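Local coordinates for adenylosuccinate lyase (Francisella tularensis subsp. tularensis SCHU S4, PDB 4EEI), which probably catalyses the fumarate-releasing cleavage of adenylosuccinate to AMP, and of the succinocarboxamide intermediate earlier in purine biosynthesis, at residues 345-359 with 404-418. Numbering follows the deposited sequence.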
loop_
_atom_site.group_PDB
_atom_site.type_symbol
_atom_site.label_atom_id
_atom_site.label_comp_id
_atom_site.label_asym_id
_atom_site.label_seq_id
_atom_site.Cartn_x
_atom_site.Cartn_y
_atom_site.Cartn_z
ATOM N N VAL B 345 2.617 -9.763 -39.097
ATOM C CA VAL B 345 3.755 -8.998 -39.601
ATOM C C VAL B 345 3.605 -8.765 -41.099
ATOM O O VAL B 345 3.849 -7.670 -41.589
ATOM C CB VAL B 345 5.091 -9.707 -39.305
ATOM C CG1 VAL B 345 6.251 -8.965 -39.948
ATOM C CG2 VAL B 345 5.308 -9.806 -37.798
ATOM N N ARG B 346 3.187 -9.799 -41.823
ATOM C CA ARG B 346 2.980 -9.678 -43.260
ATOM C C ARG B 346 1.883 -8.678 -43.599
ATOM O O ARG B 346 1.952 -7.989 -44.615
ATOM C CB ARG B 346 2.610 -11.034 -43.859
ATOM C CG ARG B 346 3.722 -12.055 -43.871
ATOM C CD ARG B 346 3.254 -13.306 -44.590
ATOM N NE ARG B 346 4.355 -14.198 -44.929
ATOM C CZ ARG B 346 4.729 -15.239 -44.193
ATOM N NH1 ARG B 346 5.743 -15.998 -44.588
ATOM N NH2 ARG B 346 4.085 -15.527 -43.068
ATOM N N SER B 347 0.863 -8.612 -42.752
ATOM C CA SER B 347 -0.297 -7.765 -43.018
ATOM C C SER B 347 -0.015 -6.278 -42.775
ATOM O O SER B 347 -0.835 -5.426 -43.120
ATOM C CB SER B 347 -1.494 -8.218 -42.172
ATOM O OG SER B 347 -1.313 -7.865 -40.809
ATOM N N THR B 348 1.140 -5.961 -42.199
ATOM C CA THR B 348 1.467 -4.569 -41.896
ATOM C C THR B 348 2.751 -4.113 -42.585
ATOM O O THR B 348 3.781 -4.778 -42.496
ATOM C CB THR B 348 1.579 -4.328 -40.377
ATOM O OG1 THR B 348 2.844 -4.805 -39.902
ATOM C CG2 THR B 348 0.465 -5.051 -39.640
ATOM N N SER B 349 2.683 -2.976 -43.273
ATOM C CA SER B 349 3.861 -2.402 -43.928
ATOM C C SER B 349 4.256 -0.985 -43.482
ATOM O O SER B 349 5.187 -0.402 -44.035
ATOM C CB SER B 349 3.682 -2.429 -45.448
ATOM O OG SER B 349 2.398 -1.959 -45.816
ATOM N N ALA B 350 3.557 -0.431 -42.496
ATOM C CA ALA B 350 3.739 0.976 -42.126
ATOM C C ALA B 350 5.143 1.317 -41.621
ATOM O O ALA B 350 5.699 2.361 -41.957
ATOM C CB ALA B 350 2.692 1.391 -41.102
ATOM N N TYR B 351 5.700 0.428 -40.809
ATOM C CA TYR B 351 7.034 0.595 -40.234
ATOM C C TYR B 351 8.135 0.793 -41.285
ATOM O O TYR B 351 9.200 1.336 -40.987
ATOM C CB TYR B 351 7.375 -0.600 -39.338
ATOM C CG TYR B 351 7.177 -1.948 -39.988
ATOM C CD1 TYR B 351 5.995 -2.658 -39.816
ATOM C CD2 TYR B 351 8.177 -2.519 -40.765
ATOM C CE1 TYR B 351 5.815 -3.894 -40.404
ATOM C CE2 TYR B 351 8.005 -3.751 -41.356
ATOM C CZ TYR B 351 6.824 -4.435 -41.175
ATOM O OH TYR B 351 6.648 -5.666 -41.766
ATOM N N LEU B 352 7.884 0.352 -42.509
ATOM C CA LEU B 352 8.918 0.397 -43.541
ATOM C C LEU B 352 9.317 1.815 -43.945
ATOM O O LEU B 352 10.427 2.034 -44.425
ATOM C CB LEU B 352 8.490 -0.391 -44.777
ATOM C CG LEU B 352 8.515 -1.917 -44.679
ATOM C CD1 LEU B 352 8.144 -2.544 -46.020
ATOM C CD2 LEU B 352 9.876 -2.405 -44.228
ATOM N N SER B 353 8.413 2.771 -43.764
ATOM C CA SER B 353 8.716 4.155 -44.112
ATOM C C SER B 353 9.870 4.697 -43.282
ATOM O O SER B 353 10.772 5.353 -43.811
ATOM C CB SER B 353 7.481 5.035 -43.949
ATOM O OG SER B 353 6.496 4.684 -44.900
ATOM N N SER B 354 9.849 4.412 -41.982
ATOM C CA SER B 354 10.947 4.826 -41.118
ATOM C C SER B 354 12.253 4.170 -41.559
ATOM O O SER B 354 13.309 4.796 -41.516
ATOM C CB SER B 354 10.665 4.499 -39.652
ATOM O OG SER B 354 11.773 4.863 -38.847
ATOM N N PHE B 355 12.174 2.915 -41.993
ATOM C CA PHE B 355 13.362 2.222 -42.467
ATOM C C PHE B 355 13.953 2.948 -43.669
ATOM O O PHE B 355 15.129 3.326 -43.662
ATOM C CB PHE B 355 13.053 0.767 -42.820
ATOM C CG PHE B 355 14.179 0.076 -43.533
ATOM C CD1 PHE B 355 15.281 -0.388 -42.827
ATOM C CD2 PHE B 355 14.155 -0.080 -44.913
ATOM C CE1 PHE B 355 16.330 -1.013 -43.480
ATOM C CE2 PHE B 355 15.200 -0.700 -45.572
ATOM C CZ PHE B 355 16.290 -1.166 -44.852
ATOM N N TYR B 356 13.125 3.153 -44.689
ATOM C CA TYR B 356 13.538 3.853 -45.903
ATOM C C TYR B 356 13.951 5.296 -45.648
ATOM O O TYR B 356 14.853 5.807 -46.311
ATOM C CB TYR B 356 12.423 3.814 -46.947
ATOM C CG TYR B 356 12.189 2.435 -47.500
ATOM C CD1 TYR B 356 13.229 1.709 -48.063
ATOM C CD2 TYR B 356 10.937 1.847 -47.435
ATOM C CE1 TYR B 356 13.023 0.443 -48.564
ATOM C CE2 TYR B 356 10.722 0.583 -47.930
ATOM C CZ TYR B 356 11.766 -0.116 -48.493
ATOM O OH TYR B 356 11.545 -1.381 -48.990
ATOM N N LEU B 357 13.285 5.962 -44.709
ATOM C CA LEU B 357 13.655 7.337 -44.386
ATOM C C LEU B 357 15.086 7.371 -43.865
ATOM O O LEU B 357 15.913 8.149 -44.345
ATOM C CB LEU B 357 12.698 7.948 -43.358
ATOM C CG LEU B 357 13.030 9.387 -42.955
ATOM C CD1 LEU B 357 13.248 10.252 -44.182
ATOM C CD2 LEU B 357 11.938 9.983 -42.093
ATOM N N HIS B 358 15.365 6.512 -42.888
ATOM C CA HIS B 358 16.706 6.381 -42.336
ATOM C C HIS B 358 17.709 5.966 -43.402
ATOM O O HIS B 358 18.836 6.462 -43.430
ATOM C CB HIS B 358 16.722 5.364 -41.198
ATOM C CG HIS B 358 16.212 5.901 -39.898
ATOM N ND1 HIS B 358 14.872 5.902 -39.568
ATOM C CD2 HIS B 358 16.861 6.440 -38.840
ATOM C CE1 HIS B 358 14.722 6.419 -38.360
ATOM N NE2 HIS B 358 15.913 6.751 -37.895
ATOM N N PHE B 359 17.311 5.052 -44.278
ATOM C CA PHE B 359 18.218 4.630 -45.330
ATOM C C PHE B 359 18.649 5.802 -46.211
ATOM O O PHE B 359 19.835 5.956 -46.521
ATOM C CB PHE B 359 17.614 3.519 -46.190
ATOM C CG PHE B 359 18.637 2.800 -47.016
ATOM C CD1 PHE B 359 19.286 1.682 -46.511
ATOM C CD2 PHE B 359 18.995 3.271 -48.269
ATOM C CE1 PHE B 359 20.251 1.029 -47.254
ATOM C CE2 PHE B 359 19.963 2.625 -49.020
ATOM C CZ PHE B 359 20.592 1.501 -48.512
ATOM N N LEU B 404 22.443 3.563 -55.466
ATOM C CA LEU B 404 22.208 2.928 -54.173
ATOM C C LEU B 404 21.984 1.425 -54.296
ATOM O O LEU B 404 21.410 0.955 -55.277
ATOM C CB LEU B 404 20.984 3.551 -53.502
ATOM C CG LEU B 404 21.065 5.015 -53.081
ATOM C CD1 LEU B 404 19.699 5.502 -52.656
ATOM C CD2 LEU B 404 22.061 5.181 -51.955
ATOM N N ASP B 405 22.438 0.673 -53.301
ATOM C CA ASP B 405 22.057 -0.729 -53.195
ATOM C C ASP B 405 21.057 -0.894 -52.052
ATOM O O ASP B 405 21.430 -1.241 -50.931
ATOM C CB ASP B 405 23.276 -1.628 -52.983
ATOM C CG ASP B 405 22.936 -3.101 -53.107
ATOM O OD1 ASP B 405 21.879 -3.414 -53.695
ATOM O OD2 ASP B 405 23.721 -3.943 -52.622
ATOM N N ILE B 406 19.786 -0.633 -52.349
ATOM C CA ILE B 406 18.716 -0.739 -51.362
ATOM C C ILE B 406 18.307 -2.197 -51.173
ATOM O O ILE B 406 17.865 -2.849 -52.116
ATOM C CB ILE B 406 17.483 0.091 -51.785
ATOM C CG1 ILE B 406 17.883 1.544 -52.057
ATOM C CG2 ILE B 406 16.399 0.025 -50.721
ATOM C CD1 ILE B 406 16.712 2.488 -52.279
ATOM N N PRO B 407 18.445 -2.720 -49.947
ATOM C CA PRO B 407 18.117 -4.137 -49.762
ATOM C C PRO B 407 16.621 -4.381 -49.931
ATOM O O PRO B 407 15.811 -3.515 -49.596
ATOM C CB PRO B 407 18.538 -4.403 -48.317
ATOM C CG PRO B 407 18.338 -3.086 -47.633
ATOM C CD PRO B 407 18.692 -2.032 -48.667
ATOM N N GLU B 408 16.274 -5.544 -50.469
ATOM C CA GLU B 408 14.884 -5.901 -50.702
ATOM C C GLU B 408 14.168 -6.123 -49.378
ATOM O O GLU B 408 14.619 -6.905 -48.544
ATOM C CB GLU B 408 14.794 -7.160 -51.565
ATOM C CG GLU B 408 13.374 -7.579 -51.905
ATOM C CD GLU B 408 12.667 -6.570 -52.787
ATOM O OE1 GLU B 408 11.424 -6.484 -52.716
ATOM O OE2 GLU B 408 13.357 -5.863 -53.551
ATOM N N MET B 409 13.054 -5.428 -49.190
ATOM C CA MET B 409 12.300 -5.538 -47.951
ATOM C C MET B 409 11.102 -6.471 -48.081
ATOM O O MET B 409 9.985 -6.117 -47.709
ATOM C CB MET B 409 11.859 -4.159 -47.460
ATOM C CG MET B 409 12.965 -3.367 -46.779
ATOM S SD MET B 409 13.994 -4.377 -45.697
ATOM C CE MET B 409 13.310 -3.949 -44.099
ATOM N N ASP B 410 11.342 -7.666 -48.607
ATOM C CA ASP B 410 10.320 -8.700 -48.619
ATOM C C ASP B 410 10.304 -9.336 -47.237
ATOM O O ASP B 410 10.985 -8.861 -46.331
ATOM C CB ASP B 410 10.607 -9.747 -49.696
ATOM C CG ASP B 410 12.001 -10.327 -49.589
ATOM O OD1 ASP B 410 12.769 -9.881 -48.713
ATOM O OD2 ASP B 410 12.330 -11.231 -50.385
ATOM N N PHE B 411 9.534 -10.402 -47.067
ATOM C CA PHE B 411 9.445 -11.045 -45.762
ATOM C C PHE B 411 10.818 -11.437 -45.227
ATOM O O PHE B 411 11.159 -11.123 -44.088
ATOM C CB PHE B 411 8.526 -12.266 -45.807
ATOM C CG PHE B 411 8.190 -12.813 -44.450
ATOM C CD1 PHE B 411 7.417 -12.080 -43.567
ATOM C CD2 PHE B 411 8.654 -14.055 -44.054
ATOM C CE1 PHE B 411 7.107 -12.576 -42.317
ATOM C CE2 PHE B 411 8.349 -14.558 -42.804
ATOM C CZ PHE B 411 7.574 -13.818 -41.935
ATOM N N GLU B 412 11.607 -12.102 -46.064
ATOM C CA GLU B 412 12.934 -12.565 -45.671
ATOM C C GLU B 412 13.857 -11.404 -45.317
ATOM O O GLU B 412 14.613 -11.477 -44.351
ATOM C CB GLU B 412 13.560 -13.402 -46.788
ATOM C CG GLU B 412 12.991 -14.805 -46.911
ATOM C CD GLU B 412 13.973 -15.777 -47.537
ATOM O OE1 GLU B 412 14.914 -15.320 -48.220
ATOM O OE2 GLU B 412 13.805 -17.000 -47.343
ATOM N N GLY B 413 13.793 -10.333 -46.101
ATOM C CA GLY B 413 14.590 -9.148 -45.825
ATOM C C GLY B 413 14.146 -8.457 -44.544
ATOM O O GLY B 413 14.967 -7.985 -43.744
ATOM N N ILE B 414 12.834 -8.385 -44.347
ATOM C CA ILE B 414 12.280 -7.797 -43.124
ATOM C C ILE B 414 12.781 -8.565 -41.898
ATOM O O ILE B 414 13.169 -7.972 -40.890
ATOM C CB ILE B 414 10.736 -7.795 -43.173
ATOM C CG1 ILE B 414 10.238 -6.708 -44.129
ATOM C CG2 ILE B 414 10.133 -7.604 -41.783
ATOM C CD1 ILE B 414 8.753 -6.793 -44.427
ATOM N N LYS B 415 12.778 -9.891 -41.994
ATOM C CA LYS B 415 13.298 -10.727 -40.915
ATOM C C LYS B 415 14.778 -10.453 -40.675
ATOM O O LYS B 415 15.220 -10.349 -39.535
ATOM C CB LYS B 415 13.072 -12.210 -41.228
ATOM C CG LYS B 415 11.919 -12.823 -40.453
ATOM C CD LYS B 415 11.443 -14.135 -41.064
ATOM C CE LYS B 415 12.533 -15.185 -41.099
ATOM N NZ LYS B 415 12.019 -16.506 -41.594
ATOM N N LYS B 416 15.532 -10.328 -41.762
ATOM C CA LYS B 416 16.960 -10.040 -41.687
ATOM C C LYS B 416 17.233 -8.732 -40.987
ATOM O O LYS B 416 18.238 -8.582 -40.290
ATOM C CB LYS B 416 17.542 -9.932 -43.091
ATOM C CG LYS B 416 18.518 -11.021 -43.446
ATOM C CD LYS B 416 17.795 -12.331 -43.642
ATOM C CE LYS B 416 18.730 -13.397 -44.193
ATOM N NZ LYS B 416 18.115 -14.106 -45.348
ATOM N N THR B 417 16.341 -7.774 -41.198
ATOM C CA THR B 417 16.549 -6.420 -40.706
ATOM C C THR B 417 16.209 -6.305 -39.232
ATOM O O THR B 417 17.007 -5.813 -38.433
ATOM C CB THR B 417 15.711 -5.412 -41.517
ATOM O OG1 THR B 417 16.103 -5.472 -42.896
ATOM C CG2 THR B 417 15.908 -3.993 -41.005
ATOM N N TYR B 418 15.022 -6.770 -38.866
ATOM C CA TYR B 418 14.496 -6.500 -37.541
ATOM C C TYR B 418 14.899 -7.531 -36.496
ATOM O O TYR B 418 14.598 -7.369 -35.313
ATOM C CB TYR B 418 12.981 -6.348 -37.616
ATOM C CG TYR B 418 12.574 -5.113 -38.379
ATOM C CD1 TYR B 418 12.556 -3.876 -37.758
ATOM C CD2 TYR B 418 12.227 -5.182 -39.722
ATOM C CE1 TYR B 418 12.189 -2.740 -38.441
ATOM C CE2 TYR B 418 11.862 -4.044 -40.420
ATOM C CZ TYR B 418 11.847 -2.827 -39.772
ATOM O OH TYR B 418 11.483 -1.686 -40.451
HETATM O O HOH W 1 11.321 0.726 -39.293
#
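The hydroxyl of Y418 gives its proton to a water, Y418 OH to the water oxygen 2.7 Å, and that water in turn donates to Y351 O at 2.8 Å. This bridge is the polar link in an otherwise apolar and aromatic seam, since no direct hydrogen bond joins 345-359 to 404-418. Beside it the edge of Y351 is turned toward the face of Y418 in an offset T-shaped pair, planes at 85°. Y351 adopts the rarer position with CG between backbone N and carbonyl carbon (chi1 51°), which turns the ring edge toward Y418 and I414 of helix 411-418; Y351 OH lies 3.6 Å from I414 CD1.

M409 touches L352, F355 and Y356. Bent at chi2 and chi3, its chain sets CE squarely over one face of F355, 3.9 Å from the ring centroid, while SD approaches the same ring obliquely as a Met-aromatic contact. CE also touches L352 CD2, and P407 CG meets the ring edge at F355 CZ. Y356 OH lies against M409 CB and CG, but its polar partner is S389 of helix 388-400. Farther along, F359 CE1 packs on P407 CD at 3.7 Å.

At the other end R346 lays its guanidinium flat on F411, planes 16° apart and CZ 3.8 Å from the ring centroid: a stacked cation-pi pair. D410 N-caps helix 411-418, its OD1 accepting from G413 N at 2.8 Å.

The contact ties helix 352-363 to the chain returning after helix 388-400 in the helical C-terminal domain of this lyase 1 fold; the Y351 side chain is about 10 Å from a bound succinate. C188 of a second subunit packs on F355, T417 and Y418. It exemplifies cohesion through ring faces and methyl groups, with one water joining Y351 O to Y418 OH and the exposed arginine probably adding electrostatic attraction.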